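Local coordinates for protein glutathione S-transferase (PDB 2DSA) that reductively dechlorinates polychlorinated biphenyl metabolites and probably acts more generally as a glutathione transferase, at residues His15-Glu20 / Gln71-Gln76. Sequence-based numbering, arbitrary orientation.
Sequences HIALRE and QYVADQ
V73 packs its two methyl groups against A17 and L18, joining helix 66-76 to helix 12-21 in the thioredoxin-like N-terminal domain of this glutathione S-transferase. CG2 of V73 meets CD2 of L18 at 3.8 Å. The two side chains cross at about a right angle. CG1 of V73 lies anti to its own backbone N (chi1 169°), which carries it to A17. V73 CG1 sits 4.0 Å from A17 CB and 3.8 Å from the A17 carbonyl O. L18 CA and V73 CA are 6.4 Å apart. All three residues are buried, and their side chains meet only through carbon. L3 of strand 2-5 and F25 also touch L18, while V153 of helix 153-163 touches A17 and A74. Further out, D75 forms a salt bridge with R91 and a hydrogen bond with Y92 of the second subunit. The V73 side chain is about 13 Å from the bound glutathione, so the contact is structural packing away from it. One turn from V73, Q76 NE2 donates to Y72 O at 2.8 Å, and the same nitrogen lies 3.3 Å above the plane of the Y72 ring, over its centre.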
loop_
_atom_site.group_PDB
_atom_site.type_symbol
_atom_site.label_atom_id
_atom_site.label_comp_id
_atom_site.label_asym_id
_atom_site.label_seq_id
_atom_site.Cartn_x
_atom_site.Cartn_y
_atom_site.Cartn_z
ATOM N N HIS A 15 -2.025 7.885 14.950
ATOM C CA HIS A 15 -1.963 8.573 16.256
ATOM C C HIS A 15 -1.231 9.916 16.131
ATOM O O HIS A 15 -1.791 10.965 16.429
ATOM C CB HIS A 15 -1.276 7.685 17.302
ATOM C CG HIS A 15 -1.358 8.210 18.706
ATOM N ND1 HIS A 15 -0.997 7.456 19.798
ATOM C CD2 HIS A 15 -1.773 9.407 19.195
ATOM C CE1 HIS A 15 -1.165 8.170 20.898
ATOM N NE2 HIS A 15 -1.638 9.356 20.559
ATOM N N ILE A 16 0.015 9.885 15.666
ATOM C CA ILE A 16 0.780 11.119 15.452
ATOM C C ILE A 16 0.051 12.077 14.505
ATOM O O ILE A 16 0.025 13.280 14.754
ATOM C CB ILE A 16 2.221 10.823 14.930
ATOM C CG1 ILE A 16 3.084 10.193 16.032
ATOM C CG2 ILE A 16 2.897 12.090 14.398
ATOM C CD1 ILE A 16 4.362 9.451 15.491
ATOM N N ALA A 17 -0.515 11.558 13.412
ATOM C CA ALA A 17 -1.219 12.406 12.431
ATOM C C ALA A 17 -2.412 13.134 13.062
ATOM O O ALA A 17 -2.608 14.332 12.833
ATOM C CB ALA A 17 -1.670 11.596 11.201
ATOM N N LEU A 18 -3.209 12.400 13.836
ATOM C CA LEU A 18 -4.338 12.990 14.573
ATOM C C LEU A 18 -3.908 14.153 15.472
ATOM O O LEU A 18 -4.584 15.186 15.511
ATOM C CB LEU A 18 -5.066 11.926 15.399
ATOM C CG LEU A 18 -5.887 10.920 14.590
ATOM C CD1 LEU A 18 -6.149 9.635 15.363
ATOM C CD2 LEU A 18 -7.200 11.554 14.131
ATOM N N ARG A 19 -2.782 13.998 16.172
ATOM C CA ARG A 19 -2.247 15.050 17.049
ATOM C C ARG A 19 -1.677 16.212 16.263
ATOM O O ARG A 19 -1.850 17.362 16.653
ATOM C CB ARG A 19 -1.180 14.495 17.995
ATOM C CG ARG A 19 -1.756 13.531 18.982
ATOM C CD ARG A 19 -0.787 13.225 20.083
ATOM N NE ARG A 19 -1.407 12.280 21.008
ATOM C CZ ARG A 19 -2.008 12.612 22.150
ATOM N NH1 ARG A 19 -2.044 13.880 22.553
ATOM N NH2 ARG A 19 -2.558 11.663 22.899
ATOM N N GLU A 20 -1.009 15.908 15.155
ATOM C CA GLU A 20 -0.545 16.940 14.242
ATOM C C GLU A 20 -1.725 17.766 13.712
ATOM O O GLU A 20 -1.630 18.984 13.597
ATOM C CB GLU A 20 0.265 16.337 13.080
ATOM C CG GLU A 20 1.670 15.867 13.439
ATOM C CD GLU A 20 2.659 17.009 13.718
ATOM O OE1 GLU A 20 2.434 18.172 13.310
ATOM O OE2 GLU A 20 3.695 16.735 14.352
ATOM N N GLN A 71 -4.581 9.759 5.200
ATOM C CA GLN A 71 -5.098 10.688 4.192
ATOM C C GLN A 71 -6.452 11.295 4.617
ATOM O O GLN A 71 -6.671 12.487 4.449
ATOM C CB GLN A 71 -5.209 10.006 2.819
ATOM C CG GLN A 71 -3.842 9.744 2.159
ATOM C CD GLN A 71 -3.974 9.162 0.779
ATOM O OE1 GLN A 71 -4.127 9.900 -0.206
ATOM N NE2 GLN A 71 -3.951 7.828 0.689
ATOM N N TYR A 72 -7.347 10.462 5.144
ATOM C CA TYR A 72 -8.582 10.954 5.714
ATOM C C TYR A 72 -8.267 12.009 6.778
ATOM O O TYR A 72 -8.789 13.125 6.718
ATOM C CB TYR A 72 -9.468 9.816 6.266
ATOM C CG TYR A 72 -10.694 10.357 7.000
ATOM C CD1 TYR A 72 -10.643 10.614 8.371
ATOM C CD2 TYR A 72 -11.874 10.661 6.315
ATOM C CE1 TYR A 72 -11.723 11.149 9.052
ATOM C CE2 TYR A 72 -12.986 11.182 7.009
ATOM C CZ TYR A 72 -12.886 11.425 8.363
ATOM O OH TYR A 72 -13.936 11.949 9.057
ATOM N N VAL A 73 -7.375 11.673 7.704
ATOM C CA VAL A 73 -6.982 12.569 8.783
ATOM C C VAL A 73 -6.447 13.927 8.279
ATOM O O VAL A 73 -6.922 15.002 8.694
ATOM C CB VAL A 73 -5.977 11.884 9.739
ATOM C CG1 VAL A 73 -5.368 12.900 10.715
ATOM C CG2 VAL A 73 -6.640 10.718 10.502
ATOM N N ALA A 74 -5.484 13.870 7.362
ATOM C CA ALA A 74 -4.926 15.071 6.752
ATOM C C ALA A 74 -5.972 15.950 6.044
ATOM O O ALA A 74 -5.890 17.176 6.083
ATOM C CB ALA A 74 -3.803 14.693 5.773
ATOM N N ASP A 75 -6.917 15.317 5.361
ATOM C CA ASP A 75 -7.948 16.042 4.607
ATOM C C ASP A 75 -8.937 16.787 5.515
ATOM O O ASP A 75 -9.644 17.675 5.043
ATOM C CB ASP A 75 -8.709 15.095 3.673
ATOM C CG ASP A 75 -7.891 14.688 2.442
ATOM O OD1 ASP A 75 -8.320 13.752 1.738
ATOM O OD2 ASP A 75 -6.845 15.313 2.165
ATOM N N GLN A 76 -8.968 16.420 6.797
ATOM C CA GLN A 76 -9.807 17.097 7.786
ATOM C C GLN A 76 -9.266 18.479 8.129
ATOM O O GLN A 76 -10.035 19.369 8.491
ATOM C CB GLN A 76 -9.976 16.254 9.066
ATOM C CG GLN A 76 -10.577 14.859 8.851
ATOM C CD GLN A 76 -11.664 14.817 7.772
ATOM O OE1 GLN A 76 -12.761 15.373 7.946
ATOM N NE2 GLN A 76 -11.363 14.147 6.650
#